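PDB 3WCY: interferon alpha/beta receptor 1 from Mus musculus, which pairs with IFNAR2 to form the heterodimeric receptor for type I interferons, whose binding activates the JAK-STAT signalling cascade. Local coordinates for residues S136-I141 with K177-S182; E169-L174 with C194-V199. All blocks are in the same frame, centred on the assembly; numbering follows the deposited sequence.

Contact 1 of 2, residues S136-I141 with K177-S182; sequences SFSYTI and KAIHPS
Ser138 and Thr140 pair with Ile179 and Lys177 in the antiparallel C and F strands of the second fibronectin type III domain, where strands 138-145 and 171-179 are the two inner strands of a four-stranded sheet. Four backbone hydrogen bonds join them. Ser138 and Ile179 exchange N-H and C=O in both directions, each at 2.8 Å between N and O, and Thr140 and Lys177 do the same at slightly greater length. Between these two hydrogen-bonded pairs lies the non-hydrogen-bonded pair Tyr139 and Ala178.

Alternation of the side chains gives the sheet two different faces. On the buried one, the Tyr139 ring lies alongside Ala178, CE1 3.7 Å from Ala178 CB; Tyr159 meets this ring edge-to-face, and Ile120 of strand 116-121 packs on the Tyr139 side chain. The other face is partly exposed and carries Ser138, Thr140, Lys177 and Ile179. Here Thr140 lies beside Lys177, with OG1 against the lysine CB, while its CG2 meets Ile179 CD1 at 4.0 Å, the two side chains crossing at about a right angle. Ile179 CG1 stands between its own backbone N and carbonyl carbon (chi1 49°), packed beside Ser138 CB.

Past the paired residues, Phe137 directs its ring edge to the face of the His180 imidazole in a T-shaped stack, centroids 5.6 Å apart and planes at 76°. Another protein of the assembly touches this end through Ser136, Pro181 and Ser182. His180 CG is anti to the backbone N (chi1 -159°), and the imidazole CE1 lies 3.5 Å from Ser136 CB.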
loop_
_atom_site.group_PDB
_atom_site.type_symbol
_atom_site.label_atom_id
_atom_site.label_comp_id
_atom_site.label_asym_id
_atom_site.label_seq_id
_atom_site.Cartn_x
_atom_site.Cartn_y
_atom_site.Cartn_z
ATOM N N SER A 136 1.588 -7.734 -4.273
ATOM C CA SER A 136 0.382 -7.638 -5.091
ATOM C C SER A 136 -0.832 -8.256 -4.402
ATOM O O SER A 136 -1.909 -7.662 -4.461
ATOM C CB SER A 136 0.605 -8.254 -6.470
ATOM O OG SER A 136 1.443 -7.442 -7.279
ATOM N N PHE A 137 -0.645 -9.411 -3.715
ATOM C CA PHE A 137 -1.694 -10.149 -3.001
ATOM C C PHE A 137 -2.497 -9.328 -2.000
ATOM O O PHE A 137 -1.954 -8.508 -1.262
ATOM C CB PHE A 137 -1.133 -11.380 -2.269
ATOM C CG PHE A 137 -0.467 -12.464 -3.083
ATOM C CD1 PHE A 137 -1.041 -12.925 -4.262
ATOM C CD2 PHE A 137 0.673 -13.100 -2.615
ATOM C CE1 PHE A 137 -0.435 -13.946 -5.000
ATOM C CE2 PHE A 137 1.263 -14.135 -3.342
ATOM C CZ PHE A 137 0.702 -14.553 -4.527
ATOM N N SER A 138 -3.799 -9.590 -1.972
ATOM C CA SER A 138 -4.771 -9.014 -1.048
ATOM C C SER A 138 -5.484 -10.212 -0.437
ATOM O O SER A 138 -5.377 -11.316 -0.975
ATOM C CB SER A 138 -5.766 -8.124 -1.787
ATOM O OG SER A 138 -6.748 -7.597 -0.907
ATOM N N TYR A 139 -6.165 -10.015 0.699
ATOM C CA TYR A 139 -6.879 -11.095 1.388
ATOM C C TYR A 139 -8.280 -10.671 1.792
ATOM O O TYR A 139 -8.526 -9.486 2.038
ATOM C CB TYR A 139 -6.071 -11.632 2.597
ATOM C CG TYR A 139 -4.646 -12.000 2.239
ATOM C CD1 TYR A 139 -4.345 -13.239 1.678
ATOM C CD2 TYR A 139 -3.607 -11.081 2.391
ATOM C CE1 TYR A 139 -3.042 -13.567 1.305
ATOM C CE2 TYR A 139 -2.301 -11.396 2.015
ATOM C CZ TYR A 139 -2.024 -12.641 1.471
ATOM O OH TYR A 139 -0.746 -12.960 1.088
ATOM N N THR A 140 -9.211 -11.632 1.798
ATOM C CA THR A 140 -10.608 -11.415 2.182
ATOM C C THR A 140 -10.925 -12.420 3.295
ATOM O O THR A 140 -10.769 -13.628 3.094
ATOM C CB THR A 140 -11.565 -11.564 0.974
ATOM O OG1 THR A 140 -11.603 -12.932 0.563
ATOM C CG2 THR A 140 -11.199 -10.676 -0.205
ATOM N N ILE A 141 -11.334 -11.920 4.466
ATOM C CA ILE A 141 -11.642 -12.750 5.630
ATOM C C ILE A 141 -13.147 -12.851 5.834
ATOM O O ILE A 141 -13.853 -11.844 5.736
ATOM C CB ILE A 141 -10.953 -12.257 6.945
ATOM C CG1 ILE A 141 -9.691 -11.358 6.742
ATOM C CG2 ILE A 141 -10.757 -13.387 7.954
ATOM C CD1 ILE A 141 -8.414 -12.023 6.236
ATOM N N LYS A 177 -9.178 -15.980 1.996
ATOM C CA LYS A 177 -8.963 -16.109 0.559
ATOM C C LYS A 177 -7.785 -15.208 0.132
ATOM O O LYS A 177 -7.729 -14.031 0.523
ATOM C CB LYS A 177 -10.252 -15.692 -0.178
ATOM C CG LYS A 177 -10.266 -15.899 -1.686
ATOM C CD LYS A 177 -11.576 -15.386 -2.282
ATOM C CE LYS A 177 -11.945 -16.023 -3.608
ATOM N NZ LYS A 177 -12.490 -17.400 -3.450
ATOM N N ALA A 178 -6.853 -15.758 -0.668
ATOM C CA ALA A 178 -5.737 -14.979 -1.205
ATOM C C ALA A 178 -6.115 -14.546 -2.606
ATOM O O ALA A 178 -6.497 -15.377 -3.436
ATOM C CB ALA A 178 -4.464 -15.809 -1.237
ATOM N N ILE A 179 -6.076 -13.243 -2.863
ATOM C CA ILE A 179 -6.420 -12.733 -4.191
ATOM C C ILE A 179 -5.294 -11.936 -4.829
ATOM O O ILE A 179 -4.579 -11.233 -4.118
ATOM C CB ILE A 179 -7.803 -12.022 -4.250
ATOM C CG1 ILE A 179 -7.977 -10.973 -3.126
ATOM C CG2 ILE A 179 -8.938 -13.056 -4.239
ATOM C CD1 ILE A 179 -9.023 -9.870 -3.417
ATOM N N HIS A 180 -5.105 -12.093 -6.159
ATOM C CA HIS A 180 -4.133 -11.344 -6.972
ATOM C C HIS A 180 -4.989 -10.317 -7.756
ATOM O O HIS A 180 -5.494 -10.649 -8.835
ATOM C CB HIS A 180 -3.356 -12.281 -7.932
ATOM C CG HIS A 180 -2.043 -11.736 -8.430
ATOM N ND1 HIS A 180 -1.825 -10.369 -8.595
ATOM C CD2 HIS A 180 -0.923 -12.399 -8.806
ATOM C CE1 HIS A 180 -0.587 -10.252 -9.049
ATOM N NE2 HIS A 180 -0.003 -11.443 -9.194
ATOM N N PRO A 181 -5.236 -9.101 -7.201
ATOM C CA PRO A 181 -6.145 -8.154 -7.874
ATOM C C PRO A 181 -5.728 -7.611 -9.238
ATOM O O PRO A 181 -6.561 -6.999 -9.910
ATOM C CB PRO A 181 -6.331 -7.038 -6.838
ATOM C CG PRO A 181 -5.122 -7.102 -5.990
ATOM C CD PRO A 181 -4.770 -8.556 -5.908
ATOM N N SER A 182 -4.465 -7.829 -9.652
ATOM C CA SER A 182 -3.962 -7.337 -10.936
ATOM C C SER A 182 -3.770 -8.428 -11.993
ATOM O O SER A 182 -4.053 -8.185 -13.168
ATOM C CB SER A 182 -2.685 -6.527 -10.740
ATOM O OG SER A 182 -2.914 -5.410 -9.894
#

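Contact 2 of 2, residues E169-L174 with C194-V199; sequences ETTYCL and CISTTV
Thr170 O takes the backbone N-H of Thr197 at 3.0 Å in a nearly straight bond (170° at the hydrogen). Thr197 OG1, set between its own N and carbonyl carbon (chi1 46°), bonds to Leu167 O and also lies 3.0 Å from Thr170 O, which competes for the same proton. Tyr172 and Ile195 form the hydrogen-bonded pair of the F and G strands of the second fibronectin type III domain: Tyr172 N reaches Ile195 O at 2.9 Å, and Ile195 N reaches Tyr172 O at 3.0 Å. A weak bond from Glu169 N to Thr197 O follows beyond the strands.

Next in register, the non-hydrogen-bonded pair Cys173 and Cys194 is joined by a disulfide, SG to SG 2.0 Å, with a chi3 of 102°. On the opposite face, Leu174 CD2 meets Ile195 CG2 at 4.4 Å, and both side chains touch Leu109 on strand 106-111. Thr197 CG2 lies at the edge of the Tyr172 ring, 4.2 Å from CE2, and the tyrosine hydroxyl bonds to Leu167 N. An alanine at Thr197 would probably cost Leu167 O one of its two hydroxyl partners, the other being Thr170 OG1, and open a gap beside the tyrosine ring edge. Farther out, the Glu169 carboxylate rests against the Val199 methyls.

The outermost strand 193-196 is thus tied to its neighbour covalently at Cys194, while the chain just after it is held by polar bonds at Thr197.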
loop_
_atom_site.group_PDB
_atom_site.type_symbol
_atom_site.label_atom_id
_atom_site.label_comp_id
_atom_site.label_asym_id
_atom_site.label_seq_id
_atom_site.Cartn_x
_atom_site.Cartn_y
_atom_site.Cartn_z
ATOM N N GLU A 169 -16.217 -14.994 25.191
ATOM C CA GLU A 169 -16.643 -16.392 25.398
ATOM C C GLU A 169 -17.652 -16.832 24.321
ATOM O O GLU A 169 -18.624 -17.516 24.648
ATOM C CB GLU A 169 -17.484 -16.573 26.676
ATOM C CG GLU A 169 -16.660 -16.463 27.952
ATOM C CD GLU A 169 -17.436 -16.416 29.256
ATOM O OE1 GLU A 169 -18.383 -15.604 29.360
ATOM O OE2 GLU A 169 -17.057 -17.151 30.197
ATOM N N THR A 170 -17.380 -16.436 23.081
ATOM C CA THR A 170 -18.124 -16.879 21.914
ATOM C C THR A 170 -17.131 -17.494 20.932
ATOM O O THR A 170 -15.997 -17.034 20.813
ATOM C CB THR A 170 -18.861 -15.714 21.233
ATOM O OG1 THR A 170 -19.366 -14.817 22.230
ATOM C CG2 THR A 170 -20.015 -16.232 20.391
ATOM N N THR A 171 -17.562 -18.541 20.238
ATOM C CA THR A 171 -16.691 -19.297 19.346
ATOM C C THR A 171 -17.032 -18.973 17.889
ATOM O O THR A 171 -18.127 -19.290 17.425
ATOM C CB THR A 171 -16.641 -20.798 19.706
ATOM O OG1 THR A 171 -16.054 -21.516 18.618
ATOM C CG2 THR A 171 -18.016 -21.388 20.041
ATOM N N TYR A 172 -16.102 -18.299 17.187
ATOM C CA TYR A 172 -16.258 -17.896 15.786
ATOM C C TYR A 172 -15.389 -18.741 14.856
ATOM O O TYR A 172 -14.299 -19.158 15.251
ATOM C CB TYR A 172 -15.880 -16.420 15.586
ATOM C CG TYR A 172 -16.626 -15.418 16.439
ATOM C CD1 TYR A 172 -17.746 -14.752 15.947
ATOM C CD2 TYR A 172 -16.144 -15.044 17.693
ATOM C CE1 TYR A 172 -18.404 -13.781 16.705
ATOM C CE2 TYR A 172 -16.790 -14.076 18.460
ATOM C CZ TYR A 172 -17.922 -13.449 17.963
ATOM O OH TYR A 172 -18.555 -12.487 18.716
ATOM N N CYS A 173 -15.847 -18.947 13.606
ATOM C CA CYS A 173 -15.100 -19.701 12.599
ATOM C C CYS A 173 -14.665 -18.791 11.452
ATOM O O CYS A 173 -15.388 -17.854 11.103
ATOM C CB CYS A 173 -15.877 -20.921 12.120
ATOM S SG CYS A 173 -16.292 -22.091 13.445
ATOM N N LEU A 174 -13.435 -19.021 10.931
ATOM C CA LEU A 174 -12.773 -18.189 9.920
ATOM C C LEU A 174 -12.445 -18.874 8.593
ATOM O O LEU A 174 -12.225 -20.086 8.545
ATOM C CB LEU A 174 -11.472 -17.601 10.509
ATOM C CG LEU A 174 -11.528 -16.389 11.461
ATOM C CD1 LEU A 174 -12.055 -15.168 10.797
ATOM C CD2 LEU A 174 -12.173 -16.696 12.812
ATOM N N CYS A 194 -11.782 -22.580 13.549
ATOM C CA CYS A 194 -12.575 -22.001 14.624
ATOM C C CYS A 194 -11.723 -21.711 15.852
ATOM O O CYS A 194 -10.733 -22.398 16.108
ATOM C CB CYS A 194 -13.766 -22.894 14.963
ATOM S SG CYS A 194 -14.748 -23.415 13.526
ATOM N N ILE A 195 -12.116 -20.678 16.605
ATOM C CA ILE A 195 -11.463 -20.218 17.834
ATOM C C ILE A 195 -12.506 -19.565 18.763
ATOM O O ILE A 195 -13.500 -19.011 18.286
ATOM C CB ILE A 195 -10.256 -19.277 17.522
ATOM C CG1 ILE A 195 -9.449 -18.912 18.798
ATOM C CG2 ILE A 195 -10.693 -18.031 16.729
ATOM C CD1 ILE A 195 -8.059 -18.402 18.585
ATOM N N SER A 196 -12.278 -19.638 20.085
ATOM C CA SER A 196 -13.163 -19.016 21.056
ATOM C C SER A 196 -12.483 -17.823 21.730
ATOM O O SER A 196 -11.278 -17.867 22.000
ATOM C CB SER A 196 -13.634 -20.034 22.088
ATOM O OG SER A 196 -14.961 -19.745 22.496
ATOM N N THR A 197 -13.260 -16.748 21.977
ATOM C CA THR A 197 -12.800 -15.525 22.650
ATOM C C THR A 197 -12.726 -15.742 24.173
ATOM O O THR A 197 -13.458 -16.579 24.705
ATOM C CB THR A 197 -13.692 -14.324 22.276
ATOM O OG1 THR A 197 -15.067 -14.696 22.369
ATOM C CG2 THR A 197 -13.405 -13.789 20.881
ATOM N N THR A 198 -11.827 -15.016 24.868
ATOM C CA THR A 198 -11.649 -15.103 26.331
ATOM C C THR A 198 -12.646 -14.168 27.049
ATOM O O THR A 198 -13.265 -13.334 26.385
ATOM C CB THR A 198 -10.200 -14.752 26.727
ATOM O OG1 THR A 198 -9.859 -13.462 26.221
ATOM C CG2 THR A 198 -9.188 -15.786 26.272
ATOM N N VAL A 199 -12.790 -14.287 28.395
ATOM C CA VAL A 199 -13.695 -13.414 29.168
ATOM C C VAL A 199 -13.069 -12.033 29.334
ATOM O O VAL A 199 -11.894 -11.938 29.695
ATOM C CB VAL A 199 -14.174 -13.971 30.539
ATOM C CG1 VAL A 199 -15.555 -13.422 30.891
ATOM C CG2 VAL A 199 -14.182 -15.495 30.571
#

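How the contacts relate
Strand 171-179 serves both contacts: its last residues pair with strand 138-145 in contact 1, and its first residues pair with strand 193-196 in contact 2. Their centres lie about 25 Å apart, at opposite ends of one fibronectin type III sheet, yet their buried side chains meet, Ile141 CG2 packing 3.6 Å from Leu174 CD1. Along the chain the segments alternate; in the sheet strand 171-179 lies between 138-145 and 193-196, so the two contacts use its two edges. Contact 1 lies at the end touched by another protein of the assembly; contact 2 is touched by no other chain of the assembly and instead carries the domain's disulfide.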